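Local coordinates for protein TetR family transcriptional regulator (Mycobacterium smegmatis, PDB 5XS9) that probably binds operator DNA as a dimeric TetR-family regulator and probably represses transcription of biotin-synthesis genes, at residues 64-69 with 112-117; 98-103 with 136-141; 74-79 with 176-181. One frame throughout, in Å; residues are numbered along the deposited sequence.

Contact 1 (64-69 with 112-117); sequences TDTADL and VEQLGR
The carboxamide of Gln114, on helix 106-122, reaches out to the loop that joins helix 47-58 to helix 71-87 and hydrogen-bonds to its backbone. NE2 of Gln114 donates to the carbonyl O of Thr64 over 3.0 Å, and the bond is nearly straight, with an N-H...O angle of 164°. The nitrogen meets that oxygen head-on, in line with the C=O bond, and the acceptor lies close to the plane of the amide. Gln114 NE2 also donates to the oxygen of a bound water, 2.9 Å away. This water bonds to Thr66 OG1 as well, at an unusually short 2.5 Å whose exact value is doubtful; directly, Thr66 OG1 and Gln114 NE2 are 3.5 Å apart. One amide nitrogen thus grips the loop twice, once at a carbonyl and once through water, which is consistent with a preferred rotation of the carboxamide. Gln114 spans the gap because CG stands anti to the backbone N (chi1 -170°) and the chain beyond it is extended, while Thr66 comes to meet it from the opposite direction. Further out, the loop is shaped by its own bonds: Asp65 OD1 accepts from Ala67 N at 3.1 Å, an Asx turn, and a type I turn from Thr66 to Leu69 is closed by Leu69 N on Thr66 O at 2.7 Å. Helix 71-87 backs both partners, with Ser78 touching Gln114 and Thr66 alike, and Gln74 lying against Thr66. The arrangement is a glutamine side chain bonded to a loop carbonyl, which joins the loop between helices 47-58 and 71-87 to helix 106-122 of the all-helical regulatory domain of a TetR-family protein.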
ATOM      1  N   THR A  64      -1.407 -21.151   5.562  1.00 49.01           N
ATOM      2  CA  THR A  64      -2.081 -22.109   6.440  1.00 52.08           C
ATOM      3  C   THR A  64      -3.035 -22.884   5.596  1.00 54.72           C
ATOM      4  O   THR A  64      -3.519 -22.364   4.562  1.00 50.79           O
ATOM      5  CB  THR A  64      -2.719 -21.399   7.651  1.00 53.99           C
ATOM      6  OG1 THR A  64      -3.245 -22.388   8.561  1.00 44.27           O
ATOM      7  CG2 THR A  64      -3.763 -20.350   7.183  1.00 55.66           C
ATOM      8  N   ASP A  65      -3.285 -24.138   5.984  1.00 44.88           N
ATOM      9  CA  ASP A  65      -4.213 -24.957   5.234  1.00 46.97           C
ATOM     10  C   ASP A  65      -5.643 -24.614   5.684  1.00 42.67           C
ATOM     11  O   ASP A  65      -6.006 -24.740   6.849  1.00 48.82           O
ATOM     12  CB  ASP A  65      -3.892 -26.440   5.472  1.00 54.69           C
ATOM     13  CG  ASP A  65      -4.816 -27.392   4.666  1.00 67.24           C
ATOM     14  OD1 ASP A  65      -5.612 -26.972   3.753  1.00 65.32           O
ATOM     15  OD2 ASP A  65      -4.716 -28.593   4.960  1.00 81.51           O
ATOM     16  N   THR A  66      -6.429 -24.118   4.769  1.00 40.81           N
ATOM     17  CA  THR A  66      -7.770 -23.659   5.078  1.00 45.38           C
ATOM     18  C   THR A  66      -8.823 -24.583   4.447  1.00 50.60           C
ATOM     19  O   THR A  66      -9.988 -24.311   4.637  1.00 55.47           O
ATOM     20  CB  THR A  66      -8.007 -22.218   4.560  1.00 40.50           C
ATOM     21  OG1 THR A  66      -7.859 -22.195   3.134  1.00 39.93           O
ATOM     22  CG2 THR A  66      -7.063 -21.222   5.249  1.00 47.32           C
ATOM     23  N   ALA A  67      -8.395 -25.632   3.727  1.00 61.24           N
ATOM     24  CA  ALA A  67      -9.248 -26.628   3.009  1.00 65.68           C
ATOM     25  C   ALA A  67     -10.485 -27.063   3.780  1.00 56.78           C
ATOM     26  O   ALA A  67     -11.537 -27.201   3.206  1.00 61.07           O
ATOM     27  CB  ALA A  67      -8.420 -27.876   2.675  1.00 68.23           C
ATOM     28  N   ASP A  68     -10.346 -27.258   5.088  1.00 63.58           N
ATOM     29  CA  ASP A  68     -11.498 -27.616   5.943  1.00 65.77           C
ATOM     30  C   ASP A  68     -12.563 -26.500   6.114  1.00 67.90           C
ATOM     31  O   ASP A  68     -13.713 -26.782   6.487  1.00 57.10           O
ATOM     32  CB  ASP A  68     -11.030 -28.180   7.310  1.00 63.72           C
ATOM     33  CG  ASP A  68     -10.245 -27.176   8.159  1.00 68.08           C
ATOM     34  OD1 ASP A  68     -10.552 -27.065   9.363  1.00 62.83           O
ATOM     35  OD2 ASP A  68      -9.314 -26.513   7.640  1.00 82.28           O
ATOM     36  N   LEU A  69     -12.198 -25.247   5.822  1.00 57.09           N
ATOM     37  CA  LEU A  69     -13.084 -24.133   6.063  1.00 51.78           C
ATOM     38  C   LEU A  69     -13.995 -23.781   4.869  1.00 41.73           C
ATOM     39  O   LEU A  69     -13.691 -23.993   3.719  1.00 44.83           O
ATOM     40  CB  LEU A  69     -12.276 -22.918   6.545  1.00 51.44           C
ATOM     41  CG  LEU A  69     -11.495 -23.060   7.895  1.00 54.57           C
ATOM     42  CD1 LEU A  69     -10.464 -21.972   7.993  1.00 51.04           C
ATOM     43  CD2 LEU A  69     -12.380 -22.953   9.153  1.00 55.33           C
ATOM     44  N   VAL A 112      -2.240 -15.701  -3.341  1.00 35.30           N
ATOM     45  CA  VAL A 112      -3.179 -15.245  -4.312  1.00 34.11           C
ATOM     46  C   VAL A 112      -3.937 -16.400  -4.992  1.00 38.24           C
ATOM     47  O   VAL A 112      -5.156 -16.380  -5.089  1.00 34.91           O
ATOM     48  CB  VAL A 112      -2.428 -14.440  -5.404  1.00 42.49           C
ATOM     49  CG1 VAL A 112      -3.221 -14.289  -6.700  1.00 44.01           C
ATOM     50  CG2 VAL A 112      -2.033 -13.097  -4.868  1.00 43.43           C
ATOM     51  N   GLU A 113      -3.222 -17.467  -5.351  1.00 37.88           N
ATOM     52  CA  GLU A 113      -3.870 -18.647  -5.913  1.00 40.03           C
ATOM     53  C   GLU A 113      -4.784 -19.248  -4.869  1.00 38.67           C
ATOM     54  O   GLU A 113      -5.920 -19.671  -5.145  1.00 37.44           O
ATOM     55  CB  GLU A 113      -2.787 -19.653  -6.429  1.00 45.11           C
ATOM     56  CG  GLU A 113      -3.271 -21.084  -6.624  1.00 55.39           C
ATOM     57  CD  GLU A 113      -3.950 -21.385  -7.980  1.00 71.84           C
ATOM     58  OE1 GLU A 113      -4.952 -22.143  -7.974  1.00 78.68           O
ATOM     59  OE2 GLU A 113      -3.483 -20.920  -9.054  1.00 79.42           O
ATOM     60  N   GLN A 114      -4.334 -19.324  -3.636  1.00 36.85           N
ATOM     61  CA  GLN A 114      -5.226 -19.857  -2.646  1.00 35.58           C
ATOM     62  C   GLN A 114      -6.503 -19.020  -2.453  1.00 37.87           C
ATOM     63  O   GLN A 114      -7.581 -19.553  -2.343  1.00 39.34           O
ATOM     64  CB  GLN A 114      -4.461 -20.015  -1.334  1.00 42.47           C
ATOM     65  CG  GLN A 114      -5.179 -20.766  -0.285  1.00 45.35           C
ATOM     66  CD  GLN A 114      -4.237 -21.256   0.824  1.00 53.90           C
ATOM     67  OE1 GLN A 114      -3.166 -21.803   0.567  1.00 60.01           O
ATOM     68  NE2 GLN A 114      -4.673 -21.119   2.050  1.00 49.53           N
ATOM     69  N   LEU A 115      -6.381 -17.700  -2.436  1.00 35.46           N
ATOM     70  CA  LEU A 115      -7.541 -16.853  -2.360  1.00 34.95           C
ATOM     71  C   LEU A 115      -8.487 -16.987  -3.598  1.00 39.19           C
ATOM     72  O   LEU A 115      -9.688 -16.863  -3.462  1.00 33.97           O
ATOM     73  CB  LEU A 115      -7.137 -15.393  -2.217  1.00 34.02           C
ATOM     74  CG  LEU A 115      -6.487 -15.003  -0.881  1.00 32.71           C
ATOM     75  CD1 LEU A 115      -5.904 -13.622  -1.077  1.00 35.59           C
ATOM     76  CD2 LEU A 115      -7.451 -15.118   0.287  1.00 34.74           C
ATOM     77  N   GLY A 116      -7.920 -17.190  -4.780  1.00 39.20           N
ATOM     78  CA  GLY A 116      -8.694 -17.472  -5.969  1.00 42.06           C
ATOM     79  C   GLY A 116      -9.583 -18.669  -5.835  1.00 40.37           C
ATOM     80  O   GLY A 116     -10.697 -18.627  -6.279  1.00 40.83           O
ATOM     81  N   ARG A 117      -9.152 -19.713  -5.130  1.00 40.80           N
ATOM     82  CA  ARG A 117     -10.071 -20.826  -4.840  1.00 41.79           C
ATOM     83  C   ARG A 117     -11.306 -20.490  -3.981  1.00 42.46           C
ATOM     84  O   ARG A 117     -12.411 -21.011  -4.185  1.00 33.71           O
ATOM     85  CB  ARG A 117      -9.291 -21.986  -4.248  1.00 51.06           C
ATOM     86  CG  ARG A 117      -8.279 -22.550  -5.287  1.00 64.66           C
ATOM     87  CD  ARG A 117      -7.613 -23.862  -4.820  1.00 72.66           C
ATOM     88  NE  ARG A 117      -6.358 -23.586  -4.101  1.00 79.44           N
ATOM     89  CZ  ARG A 117      -5.134 -23.571  -4.641  1.00 90.30           C
ATOM     90  NH1 ARG A 117      -4.951 -23.869  -5.935  1.00 95.99           N
ATOM     91  NH2 ARG A 117      -4.069 -23.255  -3.880  1.00 79.74           N
TER
HETATM   92  O   HOH W   1      -7.281 -19.951   2.215  1.00 46.96           O

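Contact 2 (98-103 with 136-141); sequences ASFASG and VIYYVL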
ATOM      1  N   ALA A  98       6.526  -4.493  -2.442  1.00 34.68           N
ATOM      2  CA  ALA A  98       7.459  -4.277  -3.533  1.00 36.75           C
ATOM      3  C   ALA A  98       7.884  -5.609  -4.167  1.00 34.06           C
ATOM      4  O   ALA A  98       8.058  -5.696  -5.408  1.00 33.51           O
ATOM      5  CB  ALA A  98       8.661  -3.418  -3.115  1.00 36.34           C
ATOM      6  N   SER A  99       7.971  -6.680  -3.392  1.00 33.19           N
ATOM      7  CA  SER A  99       8.321  -7.953  -3.991  1.00 36.92           C
ATOM      8  C   SER A  99       7.212  -8.593  -4.790  1.00 35.88           C
ATOM      9  O   SER A  99       7.475  -9.257  -5.776  1.00 40.13           O
ATOM     10  CB  SER A  99       8.858  -8.949  -2.961  1.00 42.05           C
ATOM     11  OG  SER A  99      10.093  -8.467  -2.443  1.00 47.73           O
ATOM     12  N   PHE A 100       5.966  -8.411  -4.380  1.00 32.84           N
ATOM     13  CA  PHE A 100       4.823  -8.826  -5.153  1.00 34.50           C
ATOM     14  C   PHE A 100       4.844  -8.091  -6.479  1.00 34.65           C
ATOM     15  O   PHE A 100       4.673  -8.713  -7.526  1.00 35.52           O
ATOM     16  CB  PHE A 100       3.524  -8.483  -4.406  1.00 33.26           C
ATOM     17  CG  PHE A 100       2.276  -8.891  -5.085  1.00 34.43           C
ATOM     18  CD1 PHE A 100       2.153 -10.132  -5.699  1.00 40.21           C
ATOM     19  CD2 PHE A 100       1.169  -8.085  -5.018  1.00 40.72           C
ATOM     20  CE1 PHE A 100       0.995 -10.501  -6.355  1.00 41.52           C
ATOM     21  CE2 PHE A 100      -0.009  -8.464  -5.626  1.00 39.60           C
ATOM     22  CZ  PHE A 100      -0.109  -9.676  -6.280  1.00 42.28           C
ATOM     23  N   ALA A 101       5.092  -6.781  -6.416  1.00 33.66           N
ATOM     24  CA  ALA A 101       5.077  -5.942  -7.622  1.00 35.29           C
ATOM     25  C   ALA A 101       6.220  -6.356  -8.604  1.00 41.91           C
ATOM     26  O   ALA A 101       6.080  -6.261  -9.805  1.00 44.42           O
ATOM     27  CB  ALA A 101       5.266  -4.509  -7.230  1.00 36.40           C
ATOM     28  N   SER A 102       7.370  -6.731  -8.077  1.00 40.52           N
ATOM     29  CA  SER A 102       8.486  -7.068  -8.922  1.00 42.31           C
ATOM     30  C   SER A 102       8.385  -8.537  -9.367  1.00 48.86           C
ATOM     31  O   SER A 102       9.224  -8.982 -10.101  1.00 49.07           O
ATOM     32  CB  SER A 102       9.778  -6.808  -8.174  1.00 39.72           C
ATOM     33  OG  SER A 102       9.936  -7.903  -7.283  1.00 49.22           O
ATOM     34  N   GLY A 103       7.392  -9.294  -8.900  1.00 45.12           N
ATOM     35  CA  GLY A 103       7.289 -10.703  -9.201  1.00 47.75           C
ATOM     36  C   GLY A 103       8.293 -11.626  -8.500  1.00 51.62           C
ATOM     37  O   GLY A 103       8.456 -12.760  -8.953  1.00 41.86           O
ATOM     38  N   VAL A 136      -8.314  -8.518  -2.878  1.00 28.29           N
ATOM     39  CA  VAL A 136      -8.116  -8.812  -1.459  1.00 29.64           C
ATOM     40  C   VAL A 136      -6.693  -8.530  -1.052  1.00 32.96           C
ATOM     41  O   VAL A 136      -6.472  -7.845  -0.031  1.00 29.01           O
ATOM     42  CB  VAL A 136      -8.506 -10.256  -1.162  1.00 28.87           C
ATOM     43  CG1 VAL A 136      -8.230 -10.666   0.322  1.00 30.16           C
ATOM     44  CG2 VAL A 136      -9.984 -10.512  -1.551  1.00 32.07           C
ATOM     45  N   ILE A 137      -5.711  -8.949  -1.872  1.00 28.00           N
ATOM     46  CA  ILE A 137      -4.330  -8.691  -1.486  1.00 29.30           C
ATOM     47  C   ILE A 137      -4.042  -7.210  -1.421  1.00 32.15           C
ATOM     48  O   ILE A 137      -3.296  -6.773  -0.524  1.00 28.16           O
ATOM     49  CB  ILE A 137      -3.320  -9.415  -2.424  1.00 32.00           C
ATOM     50  CG1 ILE A 137      -3.390 -10.892  -2.187  1.00 39.55           C
ATOM     51  CG2 ILE A 137      -1.910  -8.949  -2.211  1.00 36.06           C
ATOM     52  CD1 ILE A 137      -3.083 -11.312  -0.770  1.00 41.53           C
ATOM     53  N   TYR A 138      -4.508  -6.452  -2.432  1.00 28.04           N
ATOM     54  CA  TYR A 138      -4.253  -5.050  -2.415  1.00 30.32           C
ATOM     55  C   TYR A 138      -4.826  -4.387  -1.180  1.00 28.97           C
ATOM     56  O   TYR A 138      -4.193  -3.480  -0.614  1.00 31.79           O
ATOM     57  CB  TYR A 138      -4.756  -4.370  -3.669  1.00 29.78           C
ATOM     58  CG  TYR A 138      -4.075  -4.813  -4.923  1.00 29.90           C
ATOM     59  CD1 TYR A 138      -2.710  -4.945  -4.986  1.00 31.15           C
ATOM     60  CD2 TYR A 138      -4.815  -5.034  -6.095  1.00 34.06           C
ATOM     61  CE1 TYR A 138      -2.120  -5.368  -6.141  1.00 33.09           C
ATOM     62  CE2 TYR A 138      -4.214  -5.395  -7.273  1.00 30.86           C
ATOM     63  CZ  TYR A 138      -2.869  -5.531  -7.301  1.00 34.10           C
ATOM     64  OH  TYR A 138      -2.218  -5.938  -8.467  1.00 34.28           O
ATOM     65  N   TYR A 139      -6.005  -4.787  -0.790  1.00 29.03           N
ATOM     66  CA  TYR A 139      -6.543  -4.286   0.473  1.00 30.65           C
ATOM     67  C   TYR A 139      -5.618  -4.589   1.686  1.00 29.61           C
ATOM     68  O   TYR A 139      -5.312  -3.702   2.522  1.00 27.42           O
ATOM     69  CB  TYR A 139      -7.950  -4.793   0.739  1.00 29.86           C
ATOM     70  CG  TYR A 139      -8.386  -4.640   2.188  1.00 28.51           C
ATOM     71  CD1 TYR A 139      -8.623  -3.396   2.729  1.00 28.33           C
ATOM     72  CD2 TYR A 139      -8.398  -5.729   3.064  1.00 26.20           C
ATOM     73  CE1 TYR A 139      -8.996  -3.242   4.053  1.00 30.06           C
ATOM     74  CE2 TYR A 139      -8.719  -5.570   4.404  1.00 28.18           C
ATOM     75  CZ  TYR A 139      -9.027  -4.318   4.911  1.00 30.70           C
ATOM     76  OH  TYR A 139      -9.416  -4.109   6.256  1.00 31.16           O
ATOM     77  N   VAL A 140      -5.182  -5.820   1.762  1.00 29.29           N
ATOM     78  CA  VAL A 140      -4.402  -6.258   2.937  1.00 28.81           C
ATOM     79  C   VAL A 140      -3.048  -5.520   2.949  1.00 30.75           C
ATOM     80  O   VAL A 140      -2.570  -5.038   3.975  1.00 29.93           O
ATOM     81  CB  VAL A 140      -4.126  -7.760   2.922  1.00 30.55           C
ATOM     82  CG1 VAL A 140      -3.082  -8.110   4.028  1.00 33.15           C
ATOM     83  CG2 VAL A 140      -5.391  -8.532   3.066  1.00 29.83           C
ATOM     84  N   LEU A 141      -2.438  -5.381   1.795  1.00 31.90           N
ATOM     85  CA  LEU A 141      -1.221  -4.618   1.711  1.00 33.27           C
ATOM     86  C   LEU A 141      -1.333  -3.119   1.957  1.00 31.01           C
ATOM     87  O   LEU A 141      -0.475  -2.527   2.650  1.00 31.73           O
ATOM     88  CB  LEU A 141      -0.453  -4.915   0.380  1.00 33.39           C
ATOM     89  CG  LEU A 141      -0.051  -6.343   0.112  1.00 31.27           C
ATOM     90  CD1 LEU A 141       0.441  -6.397  -1.344  1.00 34.98           C
ATOM     91  CD2 LEU A 141       0.973  -6.809   1.101  1.00 36.12           C
TER
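Phe100 of helix 92-101 points its ring at Ile137, Tyr138 and Leu141 of helix 129-155, an apolar helix-helix contact within the all-helical regulatory domain of the TetR fold and beside its dimer interface. All three cross-segment contacts are made by the Phe100 ring. With CG anti to the backbone N (chi1 -179°), the ring lies beside the carbonyl carbon and reaches helix 129-155. Tyr138 crosses Phe100 at about a right angle and brings CE1 to within 3.8 Å of Phe100 CE2, lying near the plane of the phenyl ring, at its edge. The two aliphatic partners approach obliquely, and the CG2 branch of Ile137 comes to 3.9 Å from the same Phe100 CE2. Ile137 can offer CG2 here because that methyl is the branch anti to its backbone N, leaving CG1 to run off beside the nitrogen. No hydrogen bond joins the segments, and all four touching residues are buried. The polar end of Tyr138 is satisfied across the dimer, its OH being hydrogen-bonded to Asp146 of the second subunit; its ring also meets Phe143 of that subunit. Phe100 likewise faces the partner, where Arg150 of the second subunit makes a cation-pi contact with it, and Ile108 of helix 106-122 packs on it within its own chain. Past Phe100 the helix ends in a Schellman motif, where Gly103 takes a positive phi of 73° and its N bonds back to Phe100 O over 3.1 Å. On the helix 129-155 side, CD1 of Leu141, one turn on from Ile137, stands 4.1 Å from Phe100 CD2.

Contact 3 (74-79 with 176-181); sequences QIHESC and FGLQLL
His76 NE2 donates to Gln179 OE1 across 2.9 Å, the hydrogen bond that joins helix 71-87 to helix 170-186 here. It is bent, with an N-H...O angle of 137°: the donor is tilted well out of the carbonyl plane of the amide, and OE1 meets the edge of the imidazole, somewhat tilted from its plane. Ring and amide planes are only 15° apart. Gln179 brings its oxygen round by a bend at chi2, which turns the chain toward the histidine, and its NE2 makes a weak hydrogen bond to Asp183 on the same helix. Next to the polar pair, Leu178 packs between His76 and Cys79. Its side chain and that of His76 slide past each other in opposite directions, and CD1 of Leu178 comes to 3.8 Å from His76 ND1. The same methyl presses on Cys79, at 3.5 Å from Cys79 CB, tighter than usual for two carbons, while Leu178 CD2 lies 3.7 Å from Cys79 SG. The axes of the two short segments run broadly antiparallel, 142° apart, and approach to 10.4 Å. Helix 129-155 packs against both segments, with Val136 and Val140 on Cys79 and Tyr139 on Leu178 and Leu181. Helix 106-122 touches Ser78 of helix 71-87, and Leu181 packs on Leu181 of the second subunit, so helix 170-186 contributes to the dimer interface.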
ATOM      1  N   GLN A  74     -12.021 -19.218   4.865  1.00 34.09           N
ATOM      2  CA  GLN A  74     -10.735 -19.266   4.225  1.00 35.15           C
ATOM      3  C   GLN A  74     -10.093 -17.883   3.933  1.00 38.16           C
ATOM      4  O   GLN A  74      -8.846 -17.705   4.051  1.00 35.36           O
ATOM      5  CB  GLN A  74     -10.814 -19.974   2.858  1.00 43.66           C
ATOM      6  CG  GLN A  74     -11.219 -21.472   2.937  1.00 45.17           C
ATOM      7  CD  GLN A  74     -11.483 -22.082   1.582  1.00 45.62           C
ATOM      8  OE1 GLN A  74     -10.850 -21.760   0.586  1.00 42.20           O
ATOM      9  NE2 GLN A  74     -12.458 -22.996   1.552  1.00 50.38           N
ATOM     10  N   ILE A  75     -10.916 -16.960   3.441  1.00 32.61           N
ATOM     11  CA  ILE A  75     -10.400 -15.627   3.149  1.00 31.89           C
ATOM     12  C   ILE A  75      -9.977 -14.974   4.463  1.00 28.87           C
ATOM     13  O   ILE A  75      -8.881 -14.436   4.568  1.00 31.96           O
ATOM     14  CB  ILE A  75     -11.447 -14.791   2.467  1.00 29.85           C
ATOM     15  CG1 ILE A  75     -11.577 -15.325   1.015  1.00 32.55           C
ATOM     16  CG2 ILE A  75     -11.004 -13.322   2.498  1.00 30.63           C
ATOM     17  CD1 ILE A  75     -12.745 -14.805   0.358  1.00 34.46           C
ATOM     18  N   HIS A  76     -10.839 -15.052   5.452  1.00 34.05           N
ATOM     19  CA  HIS A  76     -10.482 -14.470   6.756  1.00 35.17           C
ATOM     20  C   HIS A  76      -9.168 -15.050   7.273  1.00 37.71           C
ATOM     21  O   HIS A  76      -8.282 -14.312   7.689  1.00 33.29           O
ATOM     22  CB  HIS A  76     -11.649 -14.564   7.789  1.00 33.82           C
ATOM     23  CG  HIS A  76     -12.762 -13.588   7.521  1.00 41.58           C
ATOM     24  ND1 HIS A  76     -12.649 -12.230   7.812  1.00 46.79           N
ATOM     25  CD2 HIS A  76     -14.022 -13.764   7.043  1.00 44.44           C
ATOM     26  CE1 HIS A  76     -13.772 -11.619   7.476  1.00 49.62           C
ATOM     27  NE2 HIS A  76     -14.618 -12.523   7.004  1.00 45.39           N
ATOM     28  N   GLU A  77      -9.031 -16.374   7.233  1.00 34.33           N
ATOM     29  CA  GLU A  77      -7.900 -17.057   7.860  1.00 38.98           C
ATOM     30  C   GLU A  77      -6.642 -16.732   7.134  1.00 37.81           C
ATOM     31  O   GLU A  77      -5.619 -16.321   7.735  1.00 36.07           O
ATOM     32  CB  GLU A  77      -8.167 -18.602   7.958  1.00 45.76           C
ATOM     33  CG  GLU A  77      -7.226 -19.363   8.846  1.00 57.67           C
ATOM     34  CD  GLU A  77      -7.498 -19.188  10.366  1.00 65.70           C
ATOM     35  OE1 GLU A  77      -8.513 -18.601  10.787  1.00 60.61           O
ATOM     36  OE2 GLU A  77      -6.675 -19.682  11.159  1.00 70.87           O
ATOM     37  N   SER A  78      -6.672 -16.770   5.790  1.00 37.44           N
ATOM     38  CA  SER A  78      -5.510 -16.401   5.017  1.00 32.93           C
ATOM     39  C   SER A  78      -5.029 -14.972   5.176  1.00 35.54           C
ATOM     40  O   SER A  78      -3.827 -14.691   5.216  1.00 34.17           O
ATOM     41  CB  SER A  78      -5.686 -16.714   3.517  1.00 40.90           C
ATOM     42  OG  SER A  78      -5.685 -18.145   3.394  1.00 46.76           O
ATOM     43  N   CYS A  79      -5.959 -14.040   5.213  1.00 30.70           N
ATOM     44  CA  CYS A  79      -5.593 -12.635   5.277  1.00 28.58           C
ATOM     45  C   CYS A  79      -5.065 -12.298   6.672  1.00 30.52           C
ATOM     46  O   CYS A  79      -4.161 -11.524   6.775  1.00 34.53           O
ATOM     47  CB  CYS A  79      -6.859 -11.807   4.982  1.00 29.24           C
ATOM     48  SG  CYS A  79      -7.201 -11.874   3.151  1.00 32.62           S
ATOM     49  N   PHE A 176     -13.207  -5.579   9.517  1.00 30.17           N
ATOM     50  CA  PHE A 176     -14.369  -4.898   8.943  1.00 31.95           C
ATOM     51  C   PHE A 176     -14.161  -4.784   7.398  1.00 29.26           C
ATOM     52  O   PHE A 176     -15.066  -5.106   6.664  1.00 30.24           O
ATOM     53  CB  PHE A 176     -14.535  -3.467   9.505  1.00 36.45           C
ATOM     54  CG  PHE A 176     -15.702  -2.752   8.939  1.00 36.95           C
ATOM     55  CD1 PHE A 176     -16.947  -2.866   9.530  1.00 42.52           C
ATOM     56  CD2 PHE A 176     -15.579  -2.018   7.737  1.00 38.10           C
ATOM     57  CE1 PHE A 176     -18.051  -2.275   8.955  1.00 46.02           C
ATOM     58  CE2 PHE A 176     -16.683  -1.412   7.202  1.00 37.23           C
ATOM     59  CZ  PHE A 176     -17.912  -1.556   7.778  1.00 40.84           C
ATOM     60  N   GLY A 177     -12.963  -4.445   6.962  1.00 33.38           N
ATOM     61  CA  GLY A 177     -12.658  -4.318   5.507  1.00 33.59           C
ATOM     62  C   GLY A 177     -12.674  -5.669   4.836  1.00 34.10           C
ATOM     63  O   GLY A 177     -13.156  -5.814   3.736  1.00 33.20           O
ATOM     64  N   LEU A 178     -12.138  -6.676   5.493  1.00 34.92           N
ATOM     65  CA  LEU A 178     -12.211  -8.020   4.987  1.00 36.67           C
ATOM     66  C   LEU A 178     -13.655  -8.499   4.806  1.00 35.70           C
ATOM     67  O   LEU A 178     -14.043  -9.103   3.800  1.00 38.63           O
ATOM     68  CB  LEU A 178     -11.513  -9.007   5.921  1.00 42.73           C
ATOM     69  CG  LEU A 178     -10.006  -9.162   5.827  1.00 44.79           C
ATOM     70  CD1 LEU A 178      -9.573 -10.394   6.619  1.00 46.29           C
ATOM     71  CD2 LEU A 178      -9.585  -9.337   4.374  1.00 42.59           C
ATOM     72  N   GLN A 179     -14.477  -8.194   5.759  1.00 34.24           N
ATOM     73  CA  GLN A 179     -15.878  -8.509   5.629  1.00 35.92           C
ATOM     74  C   GLN A 179     -16.609  -7.831   4.492  1.00 31.85           C
ATOM     75  O   GLN A 179     -17.482  -8.439   3.877  1.00 32.84           O
ATOM     76  CB  GLN A 179     -16.615  -8.282   6.962  1.00 39.24           C
ATOM     77  CG  GLN A 179     -17.998  -8.897   7.044  1.00 44.02           C
ATOM     78  CD  GLN A 179     -18.023 -10.429   6.785  1.00 54.97           C
ATOM     79  OE1 GLN A 179     -17.166 -11.187   7.254  1.00 55.34           O
ATOM     80  NE2 GLN A 179     -18.985 -10.865   5.979  1.00 53.85           N
ATOM     81  N   LEU A 180     -16.317  -6.583   4.216  1.00 32.02           N
ATOM     82  CA  LEU A 180     -16.848  -5.922   3.035  1.00 32.66           C
ATOM     83  C   LEU A 180     -16.437  -6.644   1.789  1.00 32.18           C
ATOM     84  O   LEU A 180     -17.260  -6.813   0.900  1.00 33.50           O
ATOM     85  CB  LEU A 180     -16.329  -4.492   2.847  1.00 33.96           C
ATOM     86  CG  LEU A 180     -16.880  -3.392   3.723  1.00 39.70           C
ATOM     87  CD1 LEU A 180     -16.175  -2.096   3.359  1.00 39.08           C
ATOM     88  CD2 LEU A 180     -18.377  -3.242   3.515  1.00 35.63           C
ATOM     89  N   LEU A 181     -15.158  -7.043   1.709  1.00 30.00           N
ATOM     90  CA  LEU A 181     -14.737  -7.797   0.547  1.00 33.14           C
ATOM     91  C   LEU A 181     -15.443  -9.131   0.396  1.00 30.61           C
ATOM     92  O   LEU A 181     -15.807  -9.516  -0.682  1.00 28.53           O
ATOM     93  CB  LEU A 181     -13.226  -8.028   0.599  1.00 32.59           C
ATOM     94  CG  LEU A 181     -12.409  -6.786   0.316  1.00 36.13           C
ATOM     95  CD1 LEU A 181     -10.990  -7.100   0.718  1.00 40.72           C
ATOM     96  CD2 LEU A 181     -12.538  -6.454  -1.165  1.00 37.83           C
TER

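How the contacts relate
The three contacts are linked through helices 71-87, 106-122 and 129-155. Contacts 1 and 3 lie closest, their centres about 12 Å apart, and Gln74 NE2 of contact 3 probably hydrogen-bonds to Leu69 O of contact 1 at 2.7 Å. Contacts 1 and 2, about 17 Å apart, meet where Val112 CG2 packs on Ile137 CG1 at 3.7 Å. Contacts 2 and 3, about 16 Å apart, share the helix 129-155 face through Val136 and Tyr139, and Tyr139 CD2 lies 3.8 Å from Leu181 CD1. Contacts 2 and 3 both touch the second subunit, whereas contact 1 does not. Along the chain, contact 2 is nested inside the span closed by contact 3.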